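Local coordinates for succinoglycan biosynthesis protein (Bacillus cereus ATCC 14579, PDB 2QGM) that is of unproven function, probably an erythromycin-esterase-like hydrolase that may take part in succinoglycan biosynthesis, at residues E113-G118 with Q177-K182; K164-G169 with Y253-A258; N181-Y186 with A196-N201; K203-F208 with Q213-L218. All coordinates share one frame; numbering follows the deposited sequence.

Contact 1. Residues E113-G118 with Q177-K182; sequences EDWGNG and QGSFNK
S179 and G116 bring two helix beginnings together in this Ere-like fold: the first turn of helix 115-127, which follows a sheet strand, lies against the first turn of helix 177-190. The backbones come very close, with 5.4 Å from G116 CA to S179 CA, because one partner has no side chain and the other has a short one. S179 contributes most of the buried surface. Its CB points at the facing helix, and its OG packs on the bare alpha carbon of G116, 3.4 Å from S179 OG to G116 CA. Glycine suits this place: with no side chain it leaves its alpha carbon bare for the hydroxyl to pack against. Serine suits the other side as well, being small enough to fit and able to pair its buried hydroxyl: S179 OG, set beside its own backbone N (chi1 -68°), hydrogen-bonds D176 OD1 just ahead of the helix.

W115 meets the same hydroxyl from the rim of its indole. With CG opposite the backbone N across the CA-CB bond (chi1 -178°), the ring reaches out towards helix 253-269, where W115 NE1 hydrogen-bonds T259 OG1 and the indole packs on A258 and A262. Its breadth lets W115 touch both helices at once. Where the chain turns a corner before the helix, D114 N gives a 2.9 Å hydrogen bond to E113 OE1, while D114 OD1 accepts from K173 N. In the contact itself, S179 OG lies in the plane of the indole, at its edge, 3.8 Å from W115 CD1.

Contact 2. Residues K164-G169 with Y253-A258; sequences KIQFIG and YIWAKA
W255 reaches from its helix to strand 166-169 edge first. Its CG lies beside the backbone N (chi1 -75°), and the CA-CB bond already points at the strand, which sends the indole across the gap between axes 12.4 Å apart. The length of the indole suits tryptophan to this width. The benzene edge is met by two strand side chains and, obliquely, by F167 O. I168 crosses it at about a right angle, its CG1 near the ring plane and 4.0 Å from W255 CH2, a branched aliphatic group against an aromatic rim. Q166 comes to the same rim at a slant, its amide plane turned 35° from the indole, with Q166 OE1 4.0 Å from W255 CZ2. The bend in the glutamine chain at chi2 (-62°) brings this oxygen to a water, which donates to Q166 OE1 over 2.6 Å and accepts from W255 NE1 over 2.9 Å. The polar corner of the indole is thereby paired in a partly exposed place, and Q166 OE1 also receives N122 ND2 from helix 115-127. W292 and F297 pack on the indole too. The arrangement is that of an alpha/beta fold in which a helix, nearly parallel to edge strand 166-171, flanks the central sheet.

Contact 3. Residues N181-Y186 with A196-N201; sequences NKVIDY and AEVEEN
Helices 181-186 and 196-201 run antiparallel, their axes 10.1 Å apart and crossing at -164°, with I184 CA and E199 CA 6.9 Å from each other. They are the two arms of an alpha-alpha hairpin, joined by a short connection. I184 buries the most surface. Its CG1 branch lies beside the backbone N (chi1 -62°), and together with chi2 (-65°) this carries CD1 to the partner helix. There I184 and V198 pass alongside, heading opposite ways, and I184 CD1 to V198 CG1 is only 3.4 Å, a snug fit for two methyl groups. Isoleucine gives the reach needed at this spacing, and valine a compact branched surface to receive it. V183 adds a looser touch, its CG1 4.4 Å from V198 CG1.

E199 shuts the more open side of the contact. Crossing I184 at about a right angle, it lays its methylene against the isoleucine, 3.7 Å from E199 CG to I184 CD1, and its chain continues extended beyond CG, leaving E199 OE2 4.0 Å from I184 CG2. Glutamate fits such a border because its aliphatic part can cover a hydrophobic neighbour while the carboxylate lies toward the exposed border. V198 also touches V233 of helix 220-236, and V183 touches T259 of helix 253-269. The hairpin therefore packs on other helices, and helix 253-269 stands between it and edge strand 166-171 of the central sheet.

Contact 4. Residues K203-F208 with Q213-L218; sequences KELSSF and QEYMKL
F208 and L218 both carry CG beside the backbone N, at chi1 -59° in the phenylalanine, and these torsions lay leucine over phenylalanine. The motif is a type I beta turn, Y215 to L218, whose last residue makes a CH-pi contact with the preceding loop in the helical part of the Ere-like fold. L218 CD2 sits over one face of the F208 ring, 3.9 Å from its centroid and 19° off the normal, leaning towards the rim and nearest F208 CD2. The turn is closed by L218 N giving a 3.1 Å hydrogen bond to Y215 O, which brings L218 back under its own tyrosine. L218 CD1 thus lies over the centre of the Y215 ring, and one leucine serves two aromatic faces.

L205 approaches the tyrosine ring at its edge, with 3.6 Å from L205 CD1 to Y215 CE2. A leucine is apt here because the same side chain also meets F226, I263 and F180 on three surrounding helices. E214 CG sits between its backbone N and carbonyl carbon (chi1 65°), which turns its methylene along the F208 backbone, E214 CG being 3.6 Å from F208 O. That carbonyl is buried and has no hydrogen-bond partner. It faces carbon instead, lying in the plane of the tyrosine ring at its edge, 3.3 Å from F208 O to Y215 CB and 3.4 Å from F208 O to Y215 CD2.

How the contacts relate
From the N terminus, the chain leaves strand 108-111 for helix 115-127, and contact 1 closes the first loop when helix 177-190 returns to that helix's start. Contact 2 opens inside this loop, on edge strand 166-171, and closes only at helix 253-269, so contacts 1 and 2 cross. Contact 3 begins on the helix where contact 1 ends and folds the next helix back; contact 4 follows in series, shaping the connection towards helix 220-236. Both nest within the long loop of contact 2. W115 packing on W255 joins contacts 1 and 2, Y186 against Y253 joins 3 to 2, and F180 against S206 joins 1 to 4, linking these helices to one another and, through contact 2, to the sheet edge.

Contact 1. Residues E113-G118 with Q177-K182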
# COMPACT_ATOMS: atom_id res chain seq x y z
N GLU A 113 -3.76 4.99 -1.08
CA GLU A 113 -4.86 5.93 -0.83
C GLU A 113 -4.60 7.04 -1.84
O GLU A 113 -3.45 7.29 -2.21
CB GLU A 113 -4.79 6.45 0.61
CG GLU A 113 -5.82 7.53 0.97
CD GLU A 113 -7.25 7.08 0.73
OE1 GLU A 113 -7.83 7.46 -0.32
OE2 GLU A 113 -7.79 6.36 1.58
N ASP A 114 -5.66 7.70 -2.30
CA ASP A 114 -5.50 8.74 -3.31
C ASP A 114 -4.61 9.91 -2.91
O ASP A 114 -4.60 10.36 -1.75
CB ASP A 114 -6.86 9.26 -3.77
CG ASP A 114 -7.72 8.16 -4.40
OD1 ASP A 114 -7.15 7.18 -4.93
OD2 ASP A 114 -8.97 8.29 -4.38
N TRP A 115 -3.85 10.39 -3.89
CA TRP A 115 -2.91 11.50 -3.72
C TRP A 115 -3.52 12.64 -2.88
O TRP A 115 -2.94 13.05 -1.87
CB TRP A 115 -2.49 12.01 -5.10
CG TRP A 115 -1.50 13.13 -5.01
CD1 TRP A 115 -1.77 14.46 -4.97
CD2 TRP A 115 -0.08 13.00 -4.83
NE1 TRP A 115 -0.61 15.18 -4.78
CE2 TRP A 115 0.44 14.30 -4.69
CE3 TRP A 115 0.80 11.91 -4.78
CZ2 TRP A 115 1.81 14.55 -4.49
CZ3 TRP A 115 2.16 12.15 -4.58
CH2 TRP A 115 2.65 13.46 -4.44
N GLY A 116 -4.68 13.12 -3.31
CA GLY A 116 -5.35 14.20 -2.60
C GLY A 116 -5.64 13.93 -1.14
O GLY A 116 -5.48 14.81 -0.29
N ASN A 117 -6.09 12.72 -0.84
CA ASN A 117 -6.39 12.32 0.54
C ASN A 117 -5.07 12.31 1.29
O ASN A 117 -5.02 12.65 2.48
CB ASN A 117 -7.01 10.93 0.56
CG ASN A 117 -8.46 10.94 0.12
OD1 ASN A 117 -9.02 9.91 -0.25
ND2 ASN A 117 -9.09 12.11 0.19
N GLY A 118 -4.01 11.93 0.59
CA GLY A 118 -2.70 11.90 1.21
C GLY A 118 -2.26 13.27 1.69
O GLY A 118 -1.71 13.40 2.78
N GLN A 177 -10.43 18.50 -5.40
CA GLN A 177 -10.22 19.93 -5.63
C GLN A 177 -8.98 20.40 -4.87
O GLN A 177 -8.27 21.31 -5.31
CB GLN A 177 -11.46 20.71 -5.17
CG GLN A 177 -11.43 22.20 -5.48
CD GLN A 177 -11.27 22.49 -6.95
OE1 GLN A 177 -11.92 21.88 -7.80
NE2 GLN A 177 -10.39 23.44 -7.28
N GLY A 178 -8.73 19.78 -3.72
CA GLY A 178 -7.58 20.14 -2.92
C GLY A 178 -6.28 19.99 -3.70
O GLY A 178 -5.34 20.76 -3.51
N SER A 179 -6.22 18.99 -4.58
CA SER A 179 -5.02 18.77 -5.39
C SER A 179 -4.80 19.90 -6.38
O SER A 179 -3.70 20.44 -6.49
CB SER A 179 -5.11 17.43 -6.14
OG SER A 179 -5.06 16.33 -5.24
N PHE A 180 -5.84 20.27 -7.12
CA PHE A 180 -5.71 21.36 -8.08
C PHE A 180 -5.35 22.66 -7.37
O PHE A 180 -4.54 23.45 -7.87
CB PHE A 180 -7.02 21.51 -8.85
CG PHE A 180 -7.27 20.38 -9.80
CD1 PHE A 180 -6.62 20.33 -11.03
CD2 PHE A 180 -8.14 19.35 -9.45
CE1 PHE A 180 -6.83 19.27 -11.90
CE2 PHE A 180 -8.36 18.28 -10.32
CZ PHE A 180 -7.70 18.24 -11.55
N ASN A 181 -5.96 22.88 -6.21
CA ASN A 181 -5.69 24.08 -5.42
C ASN A 181 -4.28 24.09 -4.85
O ASN A 181 -3.67 25.15 -4.70
CB ASN A 181 -6.72 24.19 -4.28
CG ASN A 181 -7.99 24.89 -4.71
OD1 ASN A 181 -8.46 24.71 -5.83
ND2 ASN A 181 -8.56 25.69 -3.81
N LYS A 182 -3.74 22.91 -4.55
CA LYS A 182 -2.38 22.83 -4.03
C LYS A 182 -1.45 23.48 -5.06
O LYS A 182 -0.58 24.29 -4.71
CB LYS A 182 -1.98 21.37 -3.82
CG LYS A 182 -0.70 21.21 -3.03
CD LYS A 182 -0.95 21.50 -1.56
CE LYS A 182 0.30 21.31 -0.72
NZ LYS A 182 0.03 21.59 0.72

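Contact 2. Residues K164-G169 with Y253-A258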
# COMPACT_ATOMS: atom_id res chain seq x y z
N LYS A 164 10.47 14.30 10.63
CA LYS A 164 9.05 13.95 10.70
C LYS A 164 8.58 12.89 9.71
O LYS A 164 9.13 12.76 8.62
CB LYS A 164 8.20 15.21 10.49
CG LYS A 164 8.60 16.39 11.36
CD LYS A 164 8.52 16.05 12.84
CE LYS A 164 8.71 17.29 13.69
NZ LYS A 164 10.04 17.90 13.43
N ILE A 165 7.56 12.14 10.10
CA ILE A 165 7.00 11.12 9.22
C ILE A 165 6.23 11.87 8.15
O ILE A 165 5.51 12.82 8.46
CB ILE A 165 6.00 10.20 9.97
CG1 ILE A 165 6.71 9.41 11.07
CG2 ILE A 165 5.33 9.25 8.98
CD1 ILE A 165 5.74 8.66 11.98
N GLN A 166 6.39 11.46 6.90
CA GLN A 166 5.67 12.08 5.80
C GLN A 166 4.61 11.09 5.35
O GLN A 166 4.88 9.90 5.21
CB GLN A 166 6.63 12.37 4.64
CG GLN A 166 7.72 13.41 4.96
CD GLN A 166 7.15 14.77 5.29
OE1 GLN A 166 6.28 15.28 4.58
NE2 GLN A 166 7.65 15.38 6.36
N PHE A 167 3.39 11.58 5.15
CA PHE A 167 2.32 10.71 4.68
C PHE A 167 2.15 11.00 3.20
O PHE A 167 1.99 12.17 2.81
CB PHE A 167 1.01 11.02 5.42
CG PHE A 167 -0.06 9.99 5.19
CD1 PHE A 167 -0.63 9.82 3.93
CD2 PHE A 167 -0.45 9.15 6.22
CE1 PHE A 167 -1.58 8.82 3.71
CE2 PHE A 167 -1.40 8.15 6.01
CZ PHE A 167 -1.97 7.98 4.75
N ILE A 168 2.21 9.96 2.38
CA ILE A 168 2.07 10.10 0.93
C ILE A 168 0.93 9.22 0.42
O ILE A 168 0.88 8.02 0.73
CB ILE A 168 3.37 9.66 0.19
CG1 ILE A 168 4.57 10.47 0.67
CG2 ILE A 168 3.18 9.80 -1.31
CD1 ILE A 168 5.35 9.79 1.76
N GLY A 169 0.02 9.81 -0.35
CA GLY A 169 -1.08 9.06 -0.94
C GLY A 169 -0.61 8.64 -2.32
O GLY A 169 -0.51 9.48 -3.22
N TYR A 253 6.90 24.31 -2.85
CA TYR A 253 7.17 23.96 -4.24
C TYR A 253 7.22 22.46 -4.51
O TYR A 253 6.65 21.98 -5.49
CB TYR A 253 8.49 24.59 -4.70
CG TYR A 253 8.98 24.05 -6.01
CD1 TYR A 253 10.05 23.16 -6.07
CD2 TYR A 253 8.35 24.39 -7.21
CE1 TYR A 253 10.49 22.63 -7.28
CE2 TYR A 253 8.77 23.86 -8.43
CZ TYR A 253 9.84 22.98 -8.46
OH TYR A 253 10.27 22.48 -9.67
N ILE A 254 7.90 21.73 -3.64
CA ILE A 254 8.03 20.28 -3.80
C ILE A 254 6.67 19.61 -3.97
O ILE A 254 6.47 18.83 -4.90
CB ILE A 254 8.71 19.63 -2.58
CG1 ILE A 254 10.13 20.18 -2.42
CG2 ILE A 254 8.76 18.11 -2.76
CD1 ILE A 254 11.04 19.87 -3.58
N TRP A 255 5.74 19.91 -3.07
CA TRP A 255 4.42 19.29 -3.15
C TRP A 255 3.57 19.80 -4.30
O TRP A 255 2.73 19.07 -4.81
CB TRP A 255 3.68 19.44 -1.82
CG TRP A 255 4.19 18.53 -0.75
CD1 TRP A 255 4.99 18.88 0.31
CD2 TRP A 255 3.99 17.11 -0.63
NE1 TRP A 255 5.29 17.76 1.06
CE2 TRP A 255 4.69 16.67 0.51
CE3 TRP A 255 3.27 16.17 -1.39
CZ2 TRP A 255 4.70 15.33 0.92
CZ3 TRP A 255 3.28 14.83 -0.99
CH2 TRP A 255 3.99 14.43 0.16
N ALA A 256 3.79 21.04 -4.71
CA ALA A 256 3.03 21.59 -5.83
C ALA A 256 3.47 20.89 -7.11
O ALA A 256 2.64 20.47 -7.93
CB ALA A 256 3.26 23.09 -5.95
N LYS A 257 4.78 20.76 -7.29
CA LYS A 257 5.33 20.09 -8.47
C LYS A 257 4.85 18.63 -8.50
O LYS A 257 4.42 18.13 -9.54
CB LYS A 257 6.86 20.12 -8.44
CG LYS A 257 7.52 19.29 -9.55
CD LYS A 257 9.05 19.34 -9.45
CE LYS A 257 9.69 18.59 -10.62
NZ LYS A 257 11.18 18.64 -10.61
N ALA A 258 4.91 17.97 -7.35
CA ALA A 258 4.51 16.57 -7.25
C ALA A 258 3.04 16.38 -7.57
O ALA A 258 2.67 15.40 -8.23
CB ALA A 258 4.80 16.04 -5.85
O HOH W 1 6.29 17.74 3.80

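Contact 3. Residues N181-Y186 with A196-N201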
# COMPACT_ATOMS: atom_id res chain seq x y z
N ASN A 181 -5.96 22.88 -6.21
CA ASN A 181 -5.69 24.08 -5.42
C ASN A 181 -4.28 24.09 -4.85
O ASN A 181 -3.67 25.15 -4.70
CB ASN A 181 -6.72 24.19 -4.28
CG ASN A 181 -7.99 24.89 -4.71
OD1 ASN A 181 -8.46 24.71 -5.83
ND2 ASN A 181 -8.56 25.69 -3.81
N LYS A 182 -3.74 22.91 -4.55
CA LYS A 182 -2.38 22.83 -4.03
C LYS A 182 -1.45 23.48 -5.06
O LYS A 182 -0.58 24.29 -4.71
CB LYS A 182 -1.98 21.37 -3.82
CG LYS A 182 -0.70 21.21 -3.03
CD LYS A 182 -0.95 21.50 -1.56
CE LYS A 182 0.30 21.31 -0.72
NZ LYS A 182 0.03 21.59 0.72
N VAL A 183 -1.66 23.14 -6.33
CA VAL A 183 -0.86 23.66 -7.43
C VAL A 183 -1.17 25.13 -7.69
O VAL A 183 -0.27 25.96 -7.73
CB VAL A 183 -1.13 22.90 -8.76
CG1 VAL A 183 -0.25 23.47 -9.87
CG2 VAL A 183 -0.87 21.41 -8.59
N ILE A 184 -2.45 25.43 -7.88
CA ILE A 184 -2.88 26.80 -8.15
C ILE A 184 -2.42 27.79 -7.09
O ILE A 184 -1.91 28.87 -7.42
CB ILE A 184 -4.43 26.89 -8.25
CG1 ILE A 184 -4.95 26.04 -9.40
CG2 ILE A 184 -4.84 28.34 -8.46
CD1 ILE A 184 -4.51 26.52 -10.77
N ASP A 185 -2.60 27.43 -5.83
CA ASP A 185 -2.20 28.30 -4.72
C ASP A 185 -0.72 28.63 -4.80
O ASP A 185 -0.32 29.78 -4.62
CB ASP A 185 -2.51 27.64 -3.38
CG ASP A 185 -3.99 27.56 -3.09
OD1 ASP A 185 -4.77 28.20 -3.83
OD2 ASP A 185 -4.37 26.88 -2.12
N TYR A 186 0.10 27.62 -5.07
CA TYR A 186 1.53 27.84 -5.18
C TYR A 186 1.85 28.82 -6.30
O TYR A 186 2.64 29.75 -6.11
CB TYR A 186 2.26 26.52 -5.44
CG TYR A 186 3.71 26.72 -5.81
CD1 TYR A 186 4.65 27.05 -4.85
CD2 TYR A 186 4.12 26.65 -7.14
CE1 TYR A 186 5.98 27.30 -5.19
CE2 TYR A 186 5.44 26.89 -7.50
CZ TYR A 186 6.37 27.22 -6.52
OH TYR A 186 7.68 27.48 -6.86
N ALA A 196 -2.72 32.71 -14.89
CA ALA A 196 -3.73 32.70 -15.94
C ALA A 196 -3.68 31.41 -16.74
O ALA A 196 -4.70 30.75 -16.94
CB ALA A 196 -3.52 33.89 -16.88
N GLU A 197 -2.48 31.05 -17.20
CA GLU A 197 -2.30 29.85 -17.99
C GLU A 197 -2.60 28.57 -17.22
O GLU A 197 -3.24 27.66 -17.74
CB GLU A 197 -0.88 29.80 -18.56
CG GLU A 197 -0.56 28.53 -19.34
CD GLU A 197 0.72 28.66 -20.13
OE1 GLU A 197 1.60 29.45 -19.72
OE2 GLU A 197 0.86 27.95 -21.15
N VAL A 198 -2.15 28.50 -15.97
CA VAL A 198 -2.39 27.31 -15.18
C VAL A 198 -3.87 27.09 -14.92
O VAL A 198 -4.39 25.99 -15.12
CB VAL A 198 -1.64 27.36 -13.83
CG1 VAL A 198 -1.94 26.12 -13.00
CG2 VAL A 198 -0.14 27.47 -14.07
N GLU A 199 -4.57 28.13 -14.47
CA GLU A 199 -6.00 28.02 -14.19
C GLU A 199 -6.78 27.63 -15.44
O GLU A 199 -7.75 26.88 -15.36
CB GLU A 199 -6.53 29.33 -13.62
CG GLU A 199 -5.99 29.62 -12.23
CD GLU A 199 -6.65 30.81 -11.59
OE1 GLU A 199 -6.42 31.95 -12.05
OE2 GLU A 199 -7.40 30.61 -10.61
N GLU A 200 -6.36 28.15 -16.58
CA GLU A 200 -7.02 27.85 -17.84
C GLU A 200 -6.86 26.36 -18.16
O GLU A 200 -7.81 25.70 -18.56
CB GLU A 200 -6.42 28.67 -18.98
CG GLU A 200 -6.99 28.34 -20.34
CD GLU A 200 -8.44 28.74 -20.48
OE1 GLU A 200 -8.72 29.96 -20.49
OE2 GLU A 200 -9.31 27.84 -20.55
N ASN A 201 -5.65 25.84 -17.97
CA ASN A 201 -5.40 24.43 -18.26
C ASN A 201 -6.12 23.45 -17.34
O ASN A 201 -6.38 22.32 -17.74
CB ASN A 201 -3.90 24.13 -18.23
CG ASN A 201 -3.20 24.58 -19.49
OD1 ASN A 201 -2.61 25.66 -19.53
ND2 ASN A 201 -3.29 23.77 -20.53

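Contact 4. Residues K203-F208 with Q213-L218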
# COMPACT_ATOMS: atom_id res chain seq x y z
N LYS A 203 -9.16 24.32 -15.43
CA LYS A 203 -10.58 24.61 -15.27
C LYS A 203 -11.57 23.49 -15.63
O LYS A 203 -12.34 23.06 -14.78
CB LYS A 203 -10.97 25.89 -16.03
CG LYS A 203 -12.41 26.34 -15.76
CD LYS A 203 -12.76 27.64 -16.49
CE LYS A 203 -14.21 28.03 -16.23
NZ LYS A 203 -14.62 29.27 -16.96
N GLU A 204 -11.55 23.04 -16.88
CA GLU A 204 -12.48 21.99 -17.30
C GLU A 204 -12.09 20.63 -16.74
O GLU A 204 -12.94 19.90 -16.22
CB GLU A 204 -12.53 21.94 -18.83
CG GLU A 204 -13.16 23.18 -19.45
CD GLU A 204 -14.65 23.29 -19.17
OE1 GLU A 204 -15.41 22.43 -19.67
OE2 GLU A 204 -15.06 24.23 -18.45
N LEU A 205 -10.81 20.30 -16.83
CA LEU A 205 -10.31 19.03 -16.32
C LEU A 205 -10.76 18.74 -14.89
O LEU A 205 -11.24 17.65 -14.60
CB LEU A 205 -8.78 19.02 -16.39
CG LEU A 205 -8.08 17.88 -15.64
CD1 LEU A 205 -8.48 16.53 -16.23
CD2 LEU A 205 -6.57 18.07 -15.72
N SER A 206 -10.60 19.72 -14.02
CA SER A 206 -10.95 19.58 -12.60
C SER A 206 -12.40 19.23 -12.30
O SER A 206 -12.73 18.94 -11.15
CB SER A 206 -10.56 20.86 -11.84
OG SER A 206 -11.24 22.00 -12.33
N SER A 207 -13.27 19.25 -13.31
CA SER A 207 -14.67 18.90 -13.09
C SER A 207 -14.96 17.44 -13.41
O SER A 207 -16.05 16.93 -13.09
CB SER A 207 -15.59 19.77 -13.96
OG SER A 207 -15.95 20.97 -13.29
N PHE A 208 -13.98 16.76 -14.00
CA PHE A 208 -14.13 15.36 -14.40
C PHE A 208 -13.21 14.35 -13.71
O PHE A 208 -13.16 13.18 -14.11
CB PHE A 208 -13.93 15.22 -15.92
CG PHE A 208 -14.89 16.05 -16.73
CD1 PHE A 208 -14.57 17.34 -17.14
CD2 PHE A 208 -16.14 15.54 -17.06
CE1 PHE A 208 -15.48 18.13 -17.85
CE2 PHE A 208 -17.07 16.31 -17.77
CZ PHE A 208 -16.74 17.60 -18.17
N GLN A 213 -14.41 6.31 -13.08
CA GLN A 213 -15.65 6.07 -13.81
C GLN A 213 -16.15 7.28 -14.60
O GLN A 213 -16.48 7.15 -15.77
CB GLN A 213 -16.73 5.60 -12.83
CG GLN A 213 -18.06 5.25 -13.47
CD GLN A 213 -19.01 4.59 -12.48
OE1 GLN A 213 -19.26 5.11 -11.39
NE2 GLN A 213 -19.55 3.43 -12.86
N GLU A 214 -16.20 8.45 -13.97
CA GLU A 214 -16.67 9.64 -14.67
C GLU A 214 -15.66 10.17 -15.67
O GLU A 214 -16.03 10.74 -16.70
CB GLU A 214 -17.07 10.75 -13.68
CG GLU A 214 -15.94 11.32 -12.86
CD GLU A 214 -16.42 12.42 -11.92
OE1 GLU A 214 -16.85 13.49 -12.41
OE2 GLU A 214 -16.36 12.23 -10.69
N TYR A 215 -14.37 9.98 -15.40
CA TYR A 215 -13.36 10.48 -16.33
C TYR A 215 -13.36 9.62 -17.60
O TYR A 215 -13.19 10.14 -18.70
CB TYR A 215 -11.98 10.48 -15.69
CG TYR A 215 -10.93 11.21 -16.51
CD1 TYR A 215 -10.20 10.56 -17.50
CD2 TYR A 215 -10.68 12.57 -16.31
CE1 TYR A 215 -9.26 11.23 -18.28
CE2 TYR A 215 -9.75 13.26 -17.09
CZ TYR A 215 -9.04 12.59 -18.07
OH TYR A 215 -8.12 13.27 -18.85
N MSE A 216 -13.56 8.32 -17.45
CA MSE A 216 -13.56 7.45 -18.61
C MSE A 216 -14.76 7.66 -19.53
O MSE A 216 -14.81 7.10 -20.63
CB MSE A 216 -13.46 5.99 -18.17
CG MSE A 216 -12.09 5.65 -17.60
SE MSE A 216 -11.88 3.81 -17.09
CE MSE A 216 -11.70 3.06 -18.87
N LYS A 217 -15.73 8.46 -19.09
CA LYS A 217 -16.93 8.75 -19.90
C LYS A 217 -16.64 9.84 -20.92
O LYS A 217 -17.45 10.11 -21.81
CB LYS A 217 -18.09 9.17 -18.99
CG LYS A 217 -18.57 8.06 -18.07
CD LYS A 217 -19.56 8.53 -17.00
CE LYS A 217 -20.87 9.02 -17.59
NZ LYS A 217 -21.83 9.35 -16.49
N LEU A 218 -15.48 10.47 -20.80
CA LEU A 218 -15.07 11.52 -21.72
C LEU A 218 -14.73 10.92 -23.07
O LEU A 218 -14.32 9.76 -23.16
CB LEU A 218 -13.83 12.25 -21.18
CG LEU A 218 -14.00 13.11 -19.93
CD1 LEU A 218 -12.64 13.47 -19.35
CD2 LEU A 218 -14.80 14.35 -20.29